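Acyl-coenzyme A oxidase 1 (Yarrowia lipolytica, PDB 5Y9D) oxidises acyl-CoA to (2E)-enoyl-CoA with FAD as cofactor, passing the electrons to molecular oxygen to form hydrogen peroxide, in peroxisomal fatty acid beta-oxidation. Local coordinates at residues K160-G172 / K204-V218. Numbering follows the deposited sequence.
With FAD (flavin-adenine dinucleotide), chain C.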
ATOM      1  N   LYS A 160      22.050 -19.806  24.041  1.00 36.59           N
ATOM      2  CA  LYS A 160      21.927 -20.354  25.359  1.00 35.46           C
ATOM      3  C   LYS A 160      22.334 -19.315  26.370  1.00 34.80           C
ATOM      4  O   LYS A 160      23.478 -18.916  26.438  1.00 35.31           O
ATOM      5  CB  LYS A 160      22.816 -21.578  25.479  1.00 38.10           C
ATOM      6  CG  LYS A 160      22.546 -22.632  24.428  1.00 38.35           C
ATOM      7  CD  LYS A 160      22.544 -24.019  25.032  1.00 39.34           C
ATOM      8  CE  LYS A 160      22.220 -25.079  23.999  1.00 42.53           C
ATOM      9  NZ  LYS A 160      21.446 -26.229  24.541  1.00 41.37           N
ATOM     10  N   GLN A 161      21.368 -18.882  27.154  1.00 35.65           N
ATOM     11  CA  GLN A 161      21.581 -17.892  28.178  1.00 33.54           C
ATOM     12  C   GLN A 161      21.959 -16.583  27.530  1.00 31.22           C
ATOM     13  O   GLN A 161      22.525 -15.726  28.155  1.00 30.97           O
ATOM     14  CB  GLN A 161      22.672 -18.348  29.126  1.00 35.02           C
ATOM     15  CG  GLN A 161      22.394 -19.685  29.768  1.00 37.88           C
ATOM     16  CD  GLN A 161      22.925 -19.788  31.170  1.00 40.24           C
ATOM     17  OE1 GLN A 161      23.193 -18.797  31.816  1.00 41.98           O
ATOM     18  NE2 GLN A 161      23.072 -20.999  31.644  1.00 44.19           N
ATOM     19  N   PHE A 162      21.683 -16.462  26.247  1.00 30.86           N
ATOM     20  CA  PHE A 162      22.126 -15.332  25.483  1.00 30.93           C
ATOM     21  C   PHE A 162      21.169 -15.038  24.341  1.00 28.90           C
ATOM     22  O   PHE A 162      20.923 -15.897  23.530  1.00 26.96           O
ATOM     23  CB  PHE A 162      23.495 -15.681  24.928  1.00 32.77           C
ATOM     24  CG  PHE A 162      24.279 -14.513  24.471  1.00 34.17           C
ATOM     25  CD1 PHE A 162      23.919 -13.838  23.330  1.00 34.03           C
ATOM     26  CD2 PHE A 162      25.381 -14.094  25.168  1.00 35.07           C
ATOM     27  CE1 PHE A 162      24.640 -12.761  22.900  1.00 35.62           C
ATOM     28  CE2 PHE A 162      26.111 -13.018  24.737  1.00 35.33           C
ATOM     29  CZ  PHE A 162      25.740 -12.352  23.605  1.00 32.47           C
ATOM     30  N   TYR A 163      20.651 -13.824  24.265  1.00 25.41           N
ATOM     31  CA  TYR A 163      19.936 -13.388  23.085  1.00 25.24           C
ATOM     32  C   TYR A 163      20.390 -12.013  22.641  1.00 23.18           C
ATOM     33  O   TYR A 163      20.398 -11.100  23.415  1.00 26.68           O
ATOM     34  CB  TYR A 163      18.424 -13.437  23.282  1.00 26.94           C
ATOM     35  CG  TYR A 163      17.706 -13.669  21.991  1.00 26.51           C
ATOM     36  CD1 TYR A 163      17.488 -14.938  21.533  1.00 29.14           C
ATOM     37  CD2 TYR A 163      17.282 -12.619  21.215  1.00 25.47           C
ATOM     38  CE1 TYR A 163      16.857 -15.163  20.343  1.00 30.28           C
ATOM     39  CE2 TYR A 163      16.649 -12.831  20.021  1.00 26.86           C
ATOM     40  CZ  TYR A 163      16.444 -14.100  19.594  1.00 30.57           C
ATOM     41  OH  TYR A 163      15.824 -14.331  18.410  1.00 34.95           O
ATOM     42  N   GLY A 164      20.727 -11.860  21.379  1.00 21.40           N
ATOM     43  CA  GLY A 164      21.370 -10.667  20.923  1.00 22.15           C
ATOM     44  C   GLY A 164      20.393  -9.772  20.213  1.00 23.37           C
ATOM     45  O   GLY A 164      19.318 -10.214  19.813  1.00 24.76           O
ATOM     46  N   CYS A 165      20.756  -8.505  20.066  1.00 22.75           N
ATOM     47  CA  CYS A 165      20.003  -7.574  19.215  1.00 23.35           C
ATOM     48  C   CYS A 165      20.954  -6.516  18.643  1.00 23.18           C
ATOM     49  O   CYS A 165      22.154  -6.526  18.929  1.00 24.08           O
ATOM     50  CB  CYS A 165      18.874  -6.920  19.998  1.00 22.20           C
ATOM     51  SG  CYS A 165      19.464  -5.716  21.223  1.00 25.20           S
ATOM     52  N   PHE A 166      20.422  -5.589  17.865  1.00 23.22           N
ATOM     53  CA  PHE A 166      21.236  -4.732  16.995  1.00 24.29           C
ATOM     54  C   PHE A 166      20.793  -3.301  17.186  1.00 21.57           C
ATOM     55  O   PHE A 166      19.781  -2.899  16.681  1.00 21.74           O
ATOM     56  CB  PHE A 166      21.033  -5.214  15.549  1.00 26.69           C
ATOM     57  CG  PHE A 166      21.817  -4.459  14.500  1.00 28.14           C
ATOM     58  CD1 PHE A 166      23.030  -4.933  14.057  1.00 29.28           C
ATOM     59  CD2 PHE A 166      21.280  -3.346  13.879  1.00 31.65           C
ATOM     60  CE1 PHE A 166      23.727  -4.286  13.061  1.00 29.11           C
ATOM     61  CE2 PHE A 166      21.967  -2.696  12.857  1.00 31.11           C
ATOM     62  CZ  PHE A 166      23.189  -3.166  12.464  1.00 30.11           C
ATOM     63  N   ALA A 167      21.539  -2.536  17.953  1.00 21.95           N
ATOM     64  CA  ALA A 167      21.087  -1.208  18.379  1.00 21.38           C
ATOM     65  C   ALA A 167      21.808  -0.106  17.645  1.00 21.76           C
ATOM     66  O   ALA A 167      22.708   0.521  18.178  1.00 22.81           O
ATOM     67  CB  ALA A 167      21.243  -1.061  19.888  1.00 21.04           C
ATOM     68  N   MET A 168      21.383   0.141  16.414  1.00 23.89           N
ATOM     69  CA  MET A 168      21.983   1.148  15.564  1.00 24.91           C
ATOM     70  C   MET A 168      21.165   2.432  15.558  1.00 25.51           C
ATOM     71  O   MET A 168      21.673   3.485  15.866  1.00 26.56           O
ATOM     72  CB  MET A 168      22.070   0.598  14.147  1.00 27.29           C
ATOM     73  CG  MET A 168      22.465   1.639  13.111  1.00 30.37           C
ATOM     74  SD  MET A 168      22.903   0.908  11.530  1.00 34.26           S
ATOM     75  CE  MET A 168      24.568   0.432  11.950  1.00 38.57           C
ATOM     76  N   THR A 169      19.892   2.310  15.171  1.00 26.51           N
ATOM     77  CA  THR A 169      18.955   3.421  14.952  1.00 24.71           C
ATOM     78  C   THR A 169      18.617   4.180  16.209  1.00 23.14           C
ATOM     79  O   THR A 169      18.459   3.586  17.234  1.00 23.77           O
ATOM     80  CB  THR A 169      17.645   2.847  14.384  1.00 26.76           C
ATOM     81  OG1 THR A 169      17.930   2.232  13.142  1.00 29.30           O
ATOM     82  CG2 THR A 169      16.587   3.896  14.135  1.00 29.83           C
ATOM     83  N   GLU A 170      18.522   5.501  16.126  1.00 23.81           N
ATOM     84  CA  GLU A 170      18.091   6.342  17.253  1.00 24.88           C
ATOM     85  C   GLU A 170      16.851   7.088  16.845  1.00 24.06           C
ATOM     86  O   GLU A 170      16.574   7.251  15.667  1.00 26.43           O
ATOM     87  CB  GLU A 170      19.135   7.368  17.722  1.00 24.29           C
ATOM     88  CG  GLU A 170      20.519   7.022  17.358  1.00 27.53           C
ATOM     89  CD  GLU A 170      21.604   7.766  18.145  1.00 31.79           C
ATOM     90  OE1 GLU A 170      21.585   9.037  18.089  1.00 32.67           O
ATOM     91  OE2 GLU A 170      22.508   7.058  18.741  1.00 30.09           O
ATOM     92  N   LEU A 171      16.115   7.558  17.829  1.00 23.10           N
ATOM     93  CA  LEU A 171      14.963   8.367  17.562  1.00 23.42           C
ATOM     94  C   LEU A 171      15.284   9.489  16.561  1.00 25.23           C
ATOM     95  O   LEU A 171      14.521   9.728  15.660  1.00 27.10           O
ATOM     96  CB  LEU A 171      14.464   8.952  18.857  1.00 22.31           C
ATOM     97  CG  LEU A 171      13.123   9.675  18.813  1.00 22.89           C
ATOM     98  CD1 LEU A 171      12.013   8.898  18.118  1.00 22.23           C
ATOM     99  CD2 LEU A 171      12.730   9.966  20.259  1.00 24.16           C
ATOM    100  N   GLY A 172      16.383  10.176  16.811  1.00 27.15           N
ATOM    101  CA  GLY A 172      16.943  11.205  15.975  1.00 26.73           C
ATOM    102  C   GLY A 172      17.490  10.867  14.609  1.00 26.94           C
ATOM    103  O   GLY A 172      17.457  11.682  13.735  1.00 26.07           O
ATOM    104  N   LYS A 204      17.942   4.833  21.453  1.00 20.51           N
ATOM    105  CA  LYS A 204      17.959   3.809  20.395  1.00 21.48           C
ATOM    106  C   LYS A 204      16.526   3.421  20.194  1.00 20.96           C
ATOM    107  O   LYS A 204      15.754   3.426  21.143  1.00 21.75           O
ATOM    108  CB  LYS A 204      18.753   2.577  20.797  1.00 21.69           C
ATOM    109  CG  LYS A 204      20.226   2.802  20.992  1.00 22.06           C
ATOM    110  CD  LYS A 204      20.896   3.178  19.696  1.00 23.35           C
ATOM    111  CE  LYS A 204      22.354   3.522  19.873  1.00 23.83           C
ATOM    112  NZ  LYS A 204      22.978   3.607  18.520  1.00 25.14           N
ATOM    113  N   TRP A 205      16.145   3.151  18.966  1.00 21.28           N
ATOM    114  CA  TRP A 205      14.715   3.139  18.602  1.00 21.55           C
ATOM    115  C   TRP A 205      14.413   2.123  17.523  1.00 22.75           C
ATOM    116  O   TRP A 205      15.236   1.921  16.626  1.00 24.60           O
ATOM    117  CB  TRP A 205      14.302   4.493  18.119  1.00 21.21           C
ATOM    118  CG  TRP A 205      12.869   4.666  18.256  1.00 22.35           C
ATOM    119  CD1 TRP A 205      11.929   4.372  17.336  1.00 23.32           C
ATOM    120  CD2 TRP A 205      12.179   5.150  19.392  1.00 23.37           C
ATOM    121  NE1 TRP A 205      10.697   4.630  17.830  1.00 24.38           N
ATOM    122  CE2 TRP A 205      10.821   5.118  19.095  1.00 23.51           C
ATOM    123  CE3 TRP A 205      12.584   5.599  20.648  1.00 27.34           C
ATOM    124  CZ2 TRP A 205       9.844   5.520  19.998  1.00 25.40           C
ATOM    125  CZ3 TRP A 205      11.602   6.006  21.554  1.00 27.59           C
ATOM    126  CH2 TRP A 205      10.255   5.968  21.214  1.00 25.65           C
ATOM    127  N   TRP A 206      13.260   1.460  17.656  1.00 23.28           N
ATOM    128  CA  TRP A 206      12.859   0.313  16.839  1.00 23.08           C
ATOM    129  C   TRP A 206      13.686  -0.934  17.079  1.00 22.74           C
ATOM    130  O   TRP A 206      13.713  -1.832  16.216  1.00 21.72           O
ATOM    131  CB  TRP A 206      12.954   0.640  15.321  1.00 24.67           C
ATOM    132  CG  TRP A 206      11.986   1.649  14.893  1.00 23.13           C
ATOM    133  CD1 TRP A 206      12.237   2.839  14.318  1.00 22.66           C
ATOM    134  CD2 TRP A 206      10.578   1.539  15.030  1.00 22.05           C
ATOM    135  NE1 TRP A 206      11.053   3.504  14.085  1.00 23.86           N
ATOM    136  CE2 TRP A 206      10.020   2.707  14.519  1.00 22.78           C
ATOM    137  CE3 TRP A 206       9.741   0.552  15.538  1.00 22.33           C
ATOM    138  CZ2 TRP A 206       8.666   2.927  14.507  1.00 22.85           C
ATOM    139  CZ3 TRP A 206       8.391   0.768  15.532  1.00 22.99           C
ATOM    140  CH2 TRP A 206       7.862   1.951  15.018  1.00 23.30           C
ATOM    141  N   ILE A 207      14.410  -1.006  18.185  1.00 20.88           N
ATOM    142  CA  ILE A 207      15.353  -2.109  18.304  1.00 20.67           C
ATOM    143  C   ILE A 207      14.624  -3.446  18.488  1.00 20.28           C
ATOM    144  O   ILE A 207      14.149  -3.760  19.571  1.00 20.28           O
ATOM    145  CB  ILE A 207      16.350  -1.924  19.470  1.00 21.69           C
ATOM    146  CG1 ILE A 207      17.029  -0.540  19.420  1.00 22.57           C
ATOM    147  CG2 ILE A 207      17.372  -3.058  19.471  1.00 21.18           C
ATOM    148  CD1 ILE A 207      17.563  -0.115  18.073  1.00 22.94           C
ATOM    149  N   GLY A 208      14.542  -4.234  17.427  1.00 20.64           N
ATOM    150  CA  GLY A 208      14.012  -5.596  17.524  1.00 21.59           C
ATOM    151  C   GLY A 208      14.617  -6.432  18.636  1.00 23.56           C
ATOM    152  O   GLY A 208      15.838  -6.465  18.790  1.00 24.89           O
ATOM    153  N   GLY A 209      13.759  -7.061  19.455  1.00 24.65           N
ATOM    154  CA  GLY A 209      14.205  -7.921  20.553  1.00 23.17           C
ATOM    155  C   GLY A 209      14.514  -7.188  21.852  1.00 23.28           C
ATOM    156  O   GLY A 209      14.535  -7.796  22.942  1.00 20.64           O
ATOM    157  N   ALA A 210      14.702  -5.873  21.775  1.00 23.05           N
ATOM    158  CA  ALA A 210      15.121  -5.141  22.954  1.00 23.89           C
ATOM    159  C   ALA A 210      14.048  -5.121  24.024  1.00 23.85           C
ATOM    160  O   ALA A 210      14.354  -5.286  25.194  1.00 21.85           O
ATOM    161  CB  ALA A 210      15.487  -3.739  22.590  1.00 26.41           C
ATOM    162  N   ALA A 211      12.790  -4.935  23.621  1.00 24.79           N
ATOM    163  CA  ALA A 211      11.757  -4.645  24.593  1.00 24.99           C
ATOM    164  C   ALA A 211      11.687  -5.727  25.629  1.00 23.66           C
ATOM    165  O   ALA A 211      11.721  -5.453  26.812  1.00 25.45           O
ATOM    166  CB  ALA A 211      10.413  -4.429  23.935  1.00 25.97           C
ATOM    167  N   HIS A 212      11.695  -6.964  25.184  1.00 24.45           N
ATOM    168  CA  HIS A 212      11.369  -8.069  26.052  1.00 23.79           C
ATOM    169  C   HIS A 212      12.330  -9.256  26.054  1.00 25.63           C
ATOM    170  O   HIS A 212      12.267 -10.064  26.964  1.00 24.23           O
ATOM    171  CB  HIS A 212       9.997  -8.579  25.654  1.00 23.39           C
ATOM    172  CG  HIS A 212       8.859  -7.831  26.270  1.00 24.90           C
ATOM    173  ND1 HIS A 212       8.997  -7.021  27.384  1.00 26.00           N
ATOM    174  CD2 HIS A 212       7.539  -7.839  25.974  1.00 23.68           C
ATOM    175  CE1 HIS A 212       7.809  -6.555  27.729  1.00 24.63           C
ATOM    176  NE2 HIS A 212       6.911  -7.040  26.896  1.00 22.17           N
ATOM    177  N   THR A 213      13.206  -9.405  25.062  1.00 27.65           N
ATOM    178  CA  THR A 213      13.895 -10.698  24.920  1.00 27.79           C
ATOM    179  C   THR A 213      15.441 -10.690  24.983  1.00 27.73           C
ATOM    180  O   THR A 213      16.060 -11.589  25.558  1.00 29.60           O
ATOM    181  CB  THR A 213      13.336 -11.488  23.701  1.00 27.34           C
ATOM    182  OG1 THR A 213      14.310 -12.391  23.167  1.00 30.27           O
ATOM    183  CG2 THR A 213      12.922 -10.622  22.638  1.00 28.10           C
ATOM    184  N   SER A 214      16.059  -9.668  24.437  1.00 26.90           N
ATOM    185  CA  SER A 214      17.496  -9.652  24.311  1.00 26.68           C
ATOM    186  C   SER A 214      18.206  -9.406  25.602  1.00 27.41           C
ATOM    187  O   SER A 214      17.764  -8.552  26.414  1.00 26.47           O
ATOM    188  CB  SER A 214      17.915  -8.604  23.322  1.00 26.36           C
ATOM    189  OG  SER A 214      17.527  -9.030  22.041  1.00 27.89           O
ATOM    190  N   THR A 215      19.305 -10.157  25.780  1.00 24.99           N
ATOM    191  CA  THR A 215      20.207  -9.971  26.925  1.00 25.54           C
ATOM    192  C   THR A 215      21.403  -9.081  26.606  1.00 24.77           C
ATOM    193  O   THR A 215      21.923  -8.408  27.465  1.00 22.40           O
ATOM    194  CB  THR A 215      20.788 -11.290  27.346  1.00 24.10           C
ATOM    195  OG1 THR A 215      21.482 -11.835  26.221  1.00 23.65           O
ATOM    196  CG2 THR A 215      19.660 -12.204  27.794  1.00 24.42           C
ATOM    197  N   HIS A 216      21.845  -9.130  25.359  1.00 27.48           N
ATOM    198  CA  HIS A 216      23.006  -8.394  24.922  1.00 29.04           C
ATOM    199  C   HIS A 216      22.583  -7.620  23.732  1.00 29.93           C
ATOM    200  O   HIS A 216      21.604  -7.997  23.077  1.00 32.68           O
ATOM    201  CB  HIS A 216      24.116  -9.353  24.554  1.00 28.84           C
ATOM    202  CG  HIS A 216      24.799  -9.929  25.742  1.00 30.47           C
ATOM    203  ND1 HIS A 216      24.218 -10.891  26.544  1.00 33.01           N
ATOM    204  CD2 HIS A 216      26.005  -9.659  26.290  1.00 29.42           C
ATOM    205  CE1 HIS A 216      25.046 -11.193  27.532  1.00 31.79           C
ATOM    206  NE2 HIS A 216      26.130 -10.454  27.404  1.00 30.80           N
ATOM    207  N   CYS A 217      23.293  -6.530  23.466  1.00 29.88           N
ATOM    208  CA  CYS A 217      23.110  -5.786  22.215  1.00 30.59           C
ATOM    209  C   CYS A 217      24.464  -5.487  21.568  1.00 29.08           C
ATOM    210  O   CYS A 217      25.509  -5.531  22.236  1.00 27.27           O
ATOM    211  CB  CYS A 217      22.345  -4.487  22.480  1.00 32.01           C
ATOM    212  SG  CYS A 217      23.313  -2.978  22.707  1.00 37.87           S
ATOM    213  N   VAL A 218      24.435  -5.231  20.267  1.00 26.96           N
ATOM    214  CA  VAL A 218      25.533  -4.554  19.605  1.00 27.50           C
ATOM    215  C   VAL A 218      25.065  -3.157  19.406  1.00 26.57           C
ATOM    216  O   VAL A 218      24.025  -2.936  18.829  1.00 26.51           O
ATOM    217  CB  VAL A 218      25.845  -5.134  18.229  1.00 30.02           C
ATOM    218  CG1 VAL A 218      26.857  -4.263  17.505  1.00 33.23           C
ATOM    219  CG2 VAL A 218      26.402  -6.517  18.374  1.00 32.25           C
TER
HETATM  220  PA  FAD C 701      15.123   9.214   8.059  1.00 27.47           P
HETATM  221  O1A FAD C 701      14.812  10.140   9.152  1.00 28.93           O
HETATM  222  O2A FAD C 701      16.503   8.967   7.631  1.00 31.36           O
HETATM  223  O5B FAD C 701      14.309   9.677   6.803  1.00 26.96           O
HETATM  224  C5B FAD C 701      13.014  10.245   6.848  1.00 27.38           C
HETATM  225  C4B FAD C 701      12.542  10.570   5.440  1.00 28.49           C
HETATM  226  O4B FAD C 701      13.360  11.583   4.880  1.00 28.79           O
HETATM  227  C3B FAD C 701      12.663   9.382   4.522  1.00 29.91           C
HETATM  228  O3B FAD C 701      11.521   9.309   3.693  1.00 34.55           O
HETATM  229  C2B FAD C 701      13.845   9.668   3.646  1.00 28.02           C
HETATM  230  O2B FAD C 701      13.616   9.160   2.350  1.00 26.24           O
HETATM  231  C1B FAD C 701      13.923  11.172   3.652  1.00 27.16           C
HETATM  232  N9A FAD C 701      15.331  11.573   3.576  1.00 26.99           N
HETATM  233  C8A FAD C 701      16.261  11.344   4.494  1.00 26.78           C
HETATM  234  N7A FAD C 701      17.440  11.830   4.109  1.00 26.95           N
HETATM  235  C5A FAD C 701      17.276  12.388   2.911  1.00 28.95           C
HETATM  236  C6A FAD C 701      18.123  13.086   1.924  1.00 28.70           C
HETATM  237  N6A FAD C 701      19.424  13.301   2.145  1.00 27.76           N
HETATM  238  N1A FAD C 701      17.550  13.508   0.801  1.00 28.17           N
HETATM  239  C2A FAD C 701      16.266  13.308   0.563  1.00 27.08           C
HETATM  240  N3A FAD C 701      15.441  12.685   1.397  1.00 27.64           N
HETATM  241  C4A FAD C 701      15.880  12.209   2.567  1.00 27.45           C
HETATM  242  N1  FAD C 701      16.961  -0.219  13.402  1.00 22.26           N
HETATM  243  C2  FAD C 701      17.879  -0.951  14.029  1.00 23.09           C
HETATM  244  O2  FAD C 701      18.998  -0.481  14.179  1.00 25.96           O
HETATM  245  N3  FAD C 701      17.629  -2.162  14.501  1.00 23.13           N
HETATM  246  C4  FAD C 701      16.450  -2.739  14.377  1.00 22.34           C
HETATM  247  O4  FAD C 701      16.234  -3.855  14.821  1.00 19.68           O
HETATM  248  C4X FAD C 701      15.389  -2.007  13.696  1.00 22.67           C
HETATM  249  N5  FAD C 701      14.185  -2.530  13.540  1.00 22.03           N
HETATM  250  C5X FAD C 701      13.235  -1.838  12.930  1.00 25.35           C
HETATM  251  C6  FAD C 701      11.998  -2.403  12.809  1.00 24.19           C
HETATM  252  C7  FAD C 701      10.998  -1.722  12.192  1.00 24.60           C
HETATM  253  C7M FAD C 701       9.660  -2.382  12.055  1.00 25.75           C
HETATM  254  C8  FAD C 701      11.264  -0.371  11.653  1.00 24.94           C
HETATM  255  C8M FAD C 701      10.203   0.420  10.961  1.00 25.26           C
HETATM  256  C9  FAD C 701      12.502   0.195  11.775  1.00 24.71           C
HETATM  257  C9A FAD C 701      13.498  -0.489  12.405  1.00 25.28           C
HETATM  258  N10 FAD C 701      14.763   0.076  12.549  1.00 25.05           N
HETATM  259  C10 FAD C 701      15.726  -0.674  13.203  1.00 23.34           C
HETATM  260  C1' FAD C 701      15.071   1.410  12.051  1.00 26.85           C
HETATM  261  C2' FAD C 701      15.047   1.495  10.534  1.00 26.89           C
HETATM  262  O2' FAD C 701      16.249   0.992   9.990  1.00 24.79           O
HETATM  263  C3' FAD C 701      14.859   2.938  10.133  1.00 28.28           C
HETATM  264  O3' FAD C 701      13.468   3.170  10.054  1.00 31.86           O
HETATM  265  C4' FAD C 701      15.427   3.262   8.775  1.00 31.24           C
HETATM  266  O4' FAD C 701      16.846   3.247   8.820  1.00 35.09           O
HETATM  267  C5' FAD C 701      14.935   4.623   8.312  1.00 34.14           C
HETATM  268  O5' FAD C 701      15.473   5.620   9.146  1.00 32.39           O
HETATM  269  P   FAD C 701      14.688   6.903   9.599  1.00 30.67           P
HETATM  270  O1P FAD C 701      13.337   6.568   9.996  1.00 32.65           O
HETATM  271  O2P FAD C 701      15.600   7.557  10.538  1.00 32.64           O
HETATM  272  O3P FAD C 701      14.500   7.788   8.312  1.00 31.55           O
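The K204 chain bends once, at chi2 (-65°), and then runs straight, which brings NZ to the carbonyls of A167 and M168. There NZ donates to A167 O (3.1 Å) and M168 O (3.0 Å), lying above both carbonyl planes rather than on a lone pair, and to F220 O; its salt bridge to E170 OE2 is long and weak, and that carboxylate also bonds E181 N and T182 OG1. Replacing K204 with alanine removes the ammonium, and the carbonyls of A167 and M168 would probably lose their shared donor and E170 its positive neighbour.

Both segments hold the flavin. T169, with OG1 set beside its own backbone N (chi1 -62°), gives a 2.6 Å hydrogen bond from OG1 to FAD N1, while T169 N reaches FAD O2. F166 O accepts from FAD N3, G208 N donates to FAD O4, and the W206 indole lies with one face over FAD C8 and C9. L171 CD1 sits over the face of the W205 six-membered ring, a CH-pi contact.

At the other end, the F162 and H216 rings form an offset stack, planes at 11° and centroids 4.0 Å apart. T215 OG1 takes the Y163 N-H at 2.9 Å and pairs with H216 ND1 in the imidazole plane, which, with the stack, helps hold the ring's rotation.

Strand 166-167 runs parallel to 216-225 in the middle beta-domain, A167 N to V218 O being 2.7 Å; strand 204-207 pairs with 268-272, helix 122-142 packs on F166 and V218, and H442 of the second subunit meets both tryptophans.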